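Local coordinates for D-alanine--D-alanine ligase (Coxiella burnetii, PDB 3TQT), which catalyses the ATP-dependent joining of two D-alanine molecules into D-alanyl-D-alanine, a building block of the peptidoglycan cell wall, at residues Q133-C138 and I317-G322; K186-G191 and D216-V221. All coordinates share one frame; numbering follows the deposited sequence.

Contact 1: residues Q133-C138 and I317-G322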
ATOM      1  N   GLN A 133      -3.136   1.366  -1.201  1.00 18.63           N
ATOM      2  CA  GLN A 133      -3.122   0.103  -1.913  1.00 18.40           C
ATOM      3  C   GLN A 133      -2.806   0.258  -3.389  1.00 15.48           C
ATOM      4  O   GLN A 133      -2.039  -0.514  -3.956  1.00 17.40           O
ATOM      5  CB  GLN A 133      -4.460  -0.619  -1.778  1.00 25.70           C
ATOM      6  CG  GLN A 133      -4.572  -1.818  -2.723  1.00 28.06           C
ATOM      7  CD  GLN A 133      -6.005  -2.099  -3.134  1.00 37.55           C
ATOM      8  OE1 GLN A 133      -6.464  -1.640  -4.170  1.00 32.57           O
ATOM      9  NE2 GLN A 133      -6.720  -2.844  -2.309  1.00 45.32           N
ATOM     10  N   SER A 134      -3.425   1.241  -4.018  1.00 17.06           N
ATOM     11  CA  SER A 134      -3.266   1.439  -5.451  1.00 18.71           C
ATOM     12  C   SER A 134      -1.863   1.949  -5.757  1.00 16.48           C
ATOM     13  O   SER A 134      -1.266   1.584  -6.761  1.00 18.68           O
ATOM     14  CB  SER A 134      -4.313   2.429  -5.982  1.00 20.00           C
ATOM     15  OG  SER A 134      -4.290   2.415  -7.398  1.00 30.04           O
ATOM     16  N   SER A 135      -1.347   2.817  -4.897  1.00 14.97           N
ATOM     17  CA  SER A 135       0.019   3.303  -5.063  1.00 15.82           C
ATOM     18  C   SER A 135       0.988   2.112  -5.002  1.00 22.87           C
ATOM     19  O   SER A 135       1.903   2.004  -5.810  1.00 20.20           O
ATOM     20  CB  SER A 135       0.368   4.309  -3.966  1.00 18.18           C
ATOM     21  OG  SER A 135      -0.471   5.452  -4.049  1.00 18.91           O
ATOM     22  N   ALA A 136       0.779   1.231  -4.028  1.00 20.06           N
ATOM     23  CA  ALA A 136       1.688   0.102  -3.824  1.00 21.65           C
ATOM     24  C   ALA A 136       1.597  -0.854  -4.992  1.00 22.48           C
ATOM     25  O   ALA A 136       2.609  -1.326  -5.504  1.00 27.86           O
ATOM     26  CB  ALA A 136       1.390  -0.603  -2.514  1.00 21.21           C
ATOM     27  N   VAL A 137       0.381  -1.132  -5.436  1.00 17.03           N
ATOM     28  CA  VAL A 137       0.205  -2.003  -6.590  1.00 14.02           C
ATOM     29  C   VAL A 137       0.852  -1.439  -7.867  1.00 19.90           C
ATOM     30  O   VAL A 137       1.474  -2.176  -8.634  1.00 27.45           O
ATOM     31  CB  VAL A 137      -1.284  -2.321  -6.840  1.00 18.79           C
ATOM     32  CG1 VAL A 137      -1.479  -2.978  -8.200  1.00 23.46           C
ATOM     33  CG2 VAL A 137      -1.814  -3.220  -5.735  1.00 18.94           C
ATOM     34  N   CYS A 138       0.711  -0.141  -8.090  1.00 14.74           N
ATOM     35  CA  CYS A 138       1.230   0.475  -9.306  1.00 14.31           C
ATOM     36  C   CYS A 138       2.740   0.708  -9.236  1.00 17.40           C
ATOM     37  O   CYS A 138       3.424   0.745 -10.265  1.00 22.28           O
ATOM     38  CB  CYS A 138       0.501   1.788  -9.592  1.00 15.56           C
ATOM     39  SG  CYS A 138      -1.208   1.566 -10.106  1.00 20.60           S
ATOM     40  N   ILE A 317       1.757   1.711 -14.932  1.00 14.77           N
ATOM     41  CA  ILE A 317       0.826   2.753 -14.475  1.00 14.57           C
ATOM     42  C   ILE A 317       1.547   3.623 -13.460  1.00 17.56           C
ATOM     43  O   ILE A 317       2.046   3.122 -12.458  1.00 22.22           O
ATOM     44  CB  ILE A 317      -0.427   2.137 -13.808  1.00 13.72           C
ATOM     45  CG1 ILE A 317      -1.058   1.116 -14.768  1.00 14.74           C
ATOM     46  CG2 ILE A 317      -1.437   3.259 -13.398  1.00 14.99           C
ATOM     47  CD1 ILE A 317      -2.238   0.370 -14.193  1.00 21.13           C
ATOM     48  N   ASN A 318       1.600   4.920 -13.724  1.00 21.52           N
ATOM     49  CA  ASN A 318       2.318   5.858 -12.875  1.00 24.93           C
ATOM     50  C   ASN A 318       1.319   6.717 -12.144  1.00 19.86           C
ATOM     51  O   ASN A 318       0.569   7.452 -12.788  1.00 20.61           O
ATOM     52  CB  ASN A 318       3.175   6.780 -13.734  1.00 27.23           C
ATOM     53  CG  ASN A 318       4.172   6.028 -14.549  1.00 39.22           C
ATOM     54  OD1 ASN A 318       5.239   5.666 -14.057  1.00 51.32           O
ATOM     55  ND2 ASN A 318       3.827   5.757 -15.802  1.00 45.76           N
ATOM     56  N   THR A 319       1.322   6.650 -10.814  1.00 19.48           N
ATOM     57  CA  THR A 319       0.285   7.320 -10.031  1.00 17.47           C
ATOM     58  C   THR A 319       0.703   8.725  -9.602  1.00 20.49           C
ATOM     59  O   THR A 319      -0.135   9.545  -9.273  1.00 26.95           O
ATOM     60  CB  THR A 319      -0.087   6.514  -8.765  1.00 20.72           C
ATOM     61  OG1 THR A 319       1.092   6.329  -7.987  1.00 21.20           O
ATOM     62  CG2 THR A 319      -0.665   5.124  -9.141  1.00 20.86           C
ATOM     63  N   ILE A 320       1.999   9.004  -9.610  1.00 23.19           N
ATOM     64  CA  ILE A 320       2.433  10.393  -9.442  1.00 31.19           C
ATOM     65  C   ILE A 320       3.347  10.734 -10.618  1.00 29.97           C
ATOM     66  O   ILE A 320       4.568  10.789 -10.490  1.00 27.59           O
ATOM     67  CB  ILE A 320       3.102  10.671  -8.063  1.00 33.36           C
ATOM     68  CG1 ILE A 320       2.286  10.041  -6.922  1.00 38.58           C
ATOM     69  CG2 ILE A 320       3.282  12.188  -7.818  1.00 27.70           C
ATOM     70  CD1 ILE A 320       0.966  10.738  -6.601  1.00 42.47           C
ATOM     71  N   PRO A 321       2.742  10.927 -11.790  1.00 24.87           N
ATOM     72  CA  PRO A 321       3.507  11.245 -12.995  1.00 21.78           C
ATOM     73  C   PRO A 321       4.090  12.640 -12.880  1.00 23.97           C
ATOM     74  O   PRO A 321       3.598  13.426 -12.065  1.00 22.97           O
ATOM     75  CB  PRO A 321       2.447  11.216 -14.088  1.00 20.53           C
ATOM     76  CG  PRO A 321       1.186  11.546 -13.400  1.00 23.03           C
ATOM     77  CD  PRO A 321       1.290  10.942 -12.032  1.00 24.22           C
ATOM     78  N   GLY A 322       5.121  12.931 -13.668  1.00 23.88           N
ATOM     79  CA  GLY A 322       5.670  14.272 -13.718  1.00 30.51           C
ATOM     80  C   GLY A 322       4.554  15.268 -13.944  1.00 23.08           C
ATOM     81  O   GLY A 322       3.591  14.979 -14.651  1.00 22.85           O
TER
HETATM   82  O   HOH W   1       2.250   3.965  -7.713  1.00 26.18           O
HETATM   83  O   HOH W   2       0.369   7.548  -5.650  1.00 29.31           O
HETATM   84  O   HOH W   3       3.152   0.110 -12.907  1.00 21.62           O
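No direct hydrogen bond joins helix residues 133-138 to residues 317-322; ordered waters and a small apolar patch link them instead. Ile317, near the end of strand 312-318, meets Cys138 first. Its CG2 branch, anti to the backbone N, lies 3.7 Å from Cys138 SG, while the side chain also packs on Ala300 of the adjoining strand and on Thr144 and Leu148 of helix 141-150. A water bridges the backbones beside this contact, accepting from Ile317 N at 2.9 Å and donating to Cys138 O at 2.7 Å. At Asn318 the side chain turns from the helix, and ND2 donates to Arg301 O, with a weak bond to Asp303 OD2. Thr319 swings back. With chi1 58°, its OG1 sits in the crowded position between the backbone N and the carbonyl carbon, and CG2 is anti to the carbonyl carbon. The Thr319 CG2 methyl presses on Cys138 alongside the sulfur, 3.6 Å from Cys138 CB, so that Cys138 SG touches both CG2 methyls, of Ile317 and Thr319. Thr319 OG1 bonds to two waters: one, 2.6 Å away, donates to Ser135 O, and the other donates to Ser135 OG at 2.8 Å. Ser135 OG is also hydrogen-bonded to Asn131 O. Beyond Thr319 the chain is anchored elsewhere, Ile320 N to Glu112 OE1 and Ile320 O to His107 ND1. The strand end thus docks on a helix beside the predicted metal site of the ATP-grasp fold, where Glu316, Asn318 and Asp303 are expected to bind magnesium.

Contact 2: residues K186-G191 and D216-V221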
ATOM      1  N   LYS A 186      15.153  -5.094 -14.912  1.00 23.72           N
ATOM      2  CA  LYS A 186      14.598  -3.881 -14.316  1.00 26.99           C
ATOM      3  C   LYS A 186      14.318  -4.078 -12.826  1.00 24.93           C
ATOM      4  O   LYS A 186      13.768  -5.100 -12.437  1.00 21.45           O
ATOM      5  CB  LYS A 186      13.223  -3.585 -14.934  1.00 26.37           C
ATOM      6  CG  LYS A 186      13.185  -3.037 -16.341  1.00 44.79           C
ATOM      7  CD  LYS A 186      11.725  -2.682 -16.672  1.00 41.06           C
ATOM      8  CE  LYS A 186      11.588  -1.835 -17.928  1.00 46.39           C
ATOM      9  NZ  LYS A 186      12.048  -2.551 -19.155  1.00 57.15           N
ATOM     10  N   ALA A 187      14.641  -3.087 -12.000  1.00 21.38           N
ATOM     11  CA  ALA A 187      14.108  -3.091 -10.642  1.00 20.26           C
ATOM     12  C   ALA A 187      12.581  -3.059 -10.735  1.00 21.03           C
ATOM     13  O   ALA A 187      12.017  -2.374 -11.602  1.00 22.51           O
ATOM     14  CB  ALA A 187      14.618  -1.884  -9.870  1.00 20.16           C
ATOM     15  N   VAL A 188      11.900  -3.789  -9.868  1.00 18.46           N
ATOM     16  CA  VAL A 188      10.430  -3.757  -9.890  1.00 22.26           C
ATOM     17  C   VAL A 188       9.878  -2.393  -9.491  1.00 24.52           C
ATOM     18  O   VAL A 188       8.830  -1.973  -9.973  1.00 26.95           O
ATOM     19  CB  VAL A 188       9.781  -4.834  -8.981  1.00 19.03           C
ATOM     20  CG1 VAL A 188      10.109  -6.239  -9.476  1.00 21.41           C
ATOM     21  CG2 VAL A 188      10.201  -4.626  -7.530  1.00 24.77           C
ATOM     22  N   SER A 189      10.589  -1.683  -8.626  1.00 19.83           N
ATOM     23  CA  SER A 189       9.986  -0.510  -8.013  1.00 28.03           C
ATOM     24  C   SER A 189      10.837   0.744  -8.110  1.00 32.28           C
ATOM     25  O   SER A 189      10.597   1.706  -7.391  1.00 33.97           O
ATOM     26  CB  SER A 189       9.683  -0.797  -6.540  1.00 32.45           C
ATOM     27  OG  SER A 189      10.891  -0.891  -5.803  1.00 29.40           O
ATOM     28  N   LEU A 190      11.833   0.739  -8.989  1.00 29.14           N
ATOM     29  CA  LEU A 190      12.684   1.915  -9.157  1.00 33.89           C
ATOM     30  C   LEU A 190      12.673   2.374 -10.610  1.00 45.91           C
ATOM     31  O   LEU A 190      12.790   1.555 -11.526  1.00 50.67           O
ATOM     32  CB  LEU A 190      14.118   1.617  -8.718  1.00 32.48           C
ATOM     33  CG  LEU A 190      14.275   1.063  -7.304  1.00 33.45           C
ATOM     34  CD1 LEU A 190      15.740   0.717  -7.034  1.00 35.76           C
ATOM     35  CD2 LEU A 190      13.743   2.063  -6.284  1.00 36.91           C
ATOM     36  N   GLY A 191      12.552   3.683 -10.815  1.00 49.70           N
ATOM     37  CA  GLY A 191      12.405   4.241 -12.152  1.00 55.56           C
ATOM     38  C   GLY A 191      13.688   4.690 -12.833  1.00 57.64           C
ATOM     39  O   GLY A 191      13.818   4.578 -14.054  1.00 52.55           O
ATOM     40  N   ASP A 216      17.320  -2.976  -5.564  1.00 24.55           N
ATOM     41  CA  ASP A 216      15.940  -3.341  -5.251  1.00 25.73           C
ATOM     42  C   ASP A 216      15.946  -4.798  -4.814  1.00 23.99           C
ATOM     43  O   ASP A 216      16.834  -5.565  -5.186  1.00 27.42           O
ATOM     44  CB  ASP A 216      15.051  -3.142  -6.487  1.00 23.16           C
ATOM     45  CG  ASP A 216      13.587  -2.928  -6.138  1.00 26.82           C
ATOM     46  OD1 ASP A 216      13.179  -3.338  -5.037  1.00 25.65           O
ATOM     47  OD2 ASP A 216      12.847  -2.348  -6.970  1.00 23.38           O
ATOM     48  N   ASP A 217      14.965  -5.205  -4.024  1.00 18.74           N
ATOM     49  CA  ASP A 217      14.989  -6.578  -3.534  1.00 23.52           C
ATOM     50  C   ASP A 217      14.178  -7.503  -4.423  1.00 20.46           C
ATOM     51  O   ASP A 217      13.978  -8.673  -4.116  1.00 20.52           O
ATOM     52  CB  ASP A 217      14.522  -6.663  -2.074  1.00 31.74           C
ATOM     53  CG  ASP A 217      13.110  -6.144  -1.873  1.00 38.66           C
ATOM     54  OD1 ASP A 217      12.433  -5.797  -2.863  1.00 38.12           O
ATOM     55  OD2 ASP A 217      12.664  -6.098  -0.707  1.00 59.61           O
ATOM     56  N   ARG A 218      13.718  -6.983  -5.545  1.00 21.52           N
ATOM     57  CA  ARG A 218      13.041  -7.833  -6.501  1.00 19.25           C
ATOM     58  C   ARG A 218      13.192  -7.197  -7.860  1.00 18.21           C
ATOM     59  O   ARG A 218      13.221  -5.978  -7.986  1.00 21.95           O
ATOM     60  CB  ARG A 218      11.565  -7.977  -6.140  1.00 21.13           C
ATOM     61  CG  ARG A 218      10.884  -9.189  -6.749  1.00 22.54           C
ATOM     62  CD  ARG A 218       9.481  -9.400  -6.126  1.00 20.26           C
ATOM     63  NE  ARG A 218       8.519  -8.409  -6.602  1.00 20.22           N
ATOM     64  CZ  ARG A 218       7.980  -7.455  -5.850  1.00 26.02           C
ATOM     65  NH1 ARG A 218       8.294  -7.352  -4.554  1.00 23.41           N
ATOM     66  NH2 ARG A 218       7.114  -6.610  -6.390  1.00 24.37           N
ATOM     67  N   LEU A 219      13.332  -8.016  -8.883  1.00 21.70           N
ATOM     68  CA  LEU A 219      13.467  -7.452 -10.206  1.00 22.89           C
ATOM     69  C   LEU A 219      12.540  -8.170 -11.156  1.00 22.71           C
ATOM     70  O   LEU A 219      11.952  -9.200 -10.824  1.00 21.18           O
ATOM     71  CB  LEU A 219      14.918  -7.532 -10.688  1.00 22.84           C
ATOM     72  CG  LEU A 219      15.562  -8.894 -10.919  1.00 24.31           C
ATOM     73  CD1 LEU A 219      15.069  -9.531 -12.221  1.00 23.41           C
ATOM     74  CD2 LEU A 219      17.082  -8.719 -10.960  1.00 24.38           C
ATOM     75  N   MET A 220      12.416  -7.610 -12.345  1.00 23.44           N
ATOM     76  CA  MET A 220      11.650  -8.242 -13.380  1.00 22.09           C
ATOM     77  C   MET A 220      12.446  -8.173 -14.662  1.00 24.52           C
ATOM     78  O   MET A 220      13.135  -7.188 -14.944  1.00 24.10           O
ATOM     79  CB  MET A 220      10.292  -7.558 -13.545  1.00 21.43           C
ATOM     80  CG  MET A 220      10.361  -6.072 -13.844  1.00 25.15           C
ATOM     81  SD  MET A 220       8.814  -5.274 -13.378  1.00 24.17           S
ATOM     82  CE  MET A 220       7.659  -6.164 -14.426  1.00 18.24           C
ATOM     83  N   VAL A 221      12.354  -9.246 -15.423  1.00 20.25           N
ATOM     84  CA  VAL A 221      12.967  -9.309 -16.729  1.00 25.37           C
ATOM     85  C   VAL A 221      11.842  -9.154 -17.731  1.00 26.07           C
ATOM     86  O   VAL A 221      10.752  -9.716 -17.546  1.00 22.76           O
ATOM     87  CB  VAL A 221      13.685 -10.654 -16.924  1.00 24.34           C
ATOM     88  CG1 VAL A 221      14.455 -10.676 -18.253  1.00 20.00           C
ATOM     89  CG2 VAL A 221      14.628 -10.927 -15.745  1.00 24.41           C
TER
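Asp216 OD2 is gripped twice by Ser189. Ser189 OG donates to Asp216 OD2 at 2.7 Å from above the carboxylate plane, and Ser189 N, 2.9 Å from Asp216 OD2, meets it nearly along its C-O axis. Ser189 chi1 of 70° folds OG back between its own N and carbonyl carbon, which lets both donors converge on one acceptor. Asp216 CG is anti to its backbone N, and the other oxygen, OD1, takes a weak bond from Asp217 N. Next come the antiparallel backbone bonds. Lys186 and Met220 form a hydrogen-bonded pair, each donor N lying nearly on the C=O axis of its acceptor; Met220 N to Lys186 O measures 2.9 Å. Past the non-hydrogen-bonded pair Ala187-Leu219, the pairing ends with Val188 N donating to Arg218 O at 3.2 Å, from above the carbonyl plane. Val188 packs across this end: CG1 lies 3.5 Å from Leu219 C, and CG2 rests over one face of the Arg218 guanidinium, offset toward its rim. NH2 of that group makes salt bridges to Asp142 and Glu140. Ala187 CB and Leu190 CG both touch Asp216 OD2, and Leu190 CD1 comes within 4.0 Å of Asp216 CB. On the sheet face shared by Lys186 and Met220, Lys186 CB touches Met220 CG at 3.9 Å, but the lysine's far end leads away to a salt bridge with Glu222. One N-H and one O-H donor on the same oxygen would be expected to stabilise Asp216 as the anion. These two bonds tie the loop after strand 183-187 to that leading into strand 219-223, within the predicted ATP-binding region.

How the contacts relate
The pair illustrates how an ATP-grasp enzyme brings separate sheets together around one site. Along the chain the order is 133-138, 186-191, 216-221, 317-322, so contact 2 falls wholly between the two halves of contact 1. Their centres are 15 Å apart and their nearest atoms about 6 Å, without touching. Contact 1 sits at the edge strand of the five-stranded antiparallel sheet, contact 2 between the central strands of the four-stranded one. Helix 141-150 packs against both, and both reach the second subunit. Predicted metal ligands lie beside contact 1, and contact 2 belongs to the predicted ATP-binding region, consistent with nucleotide binding between the two sheets.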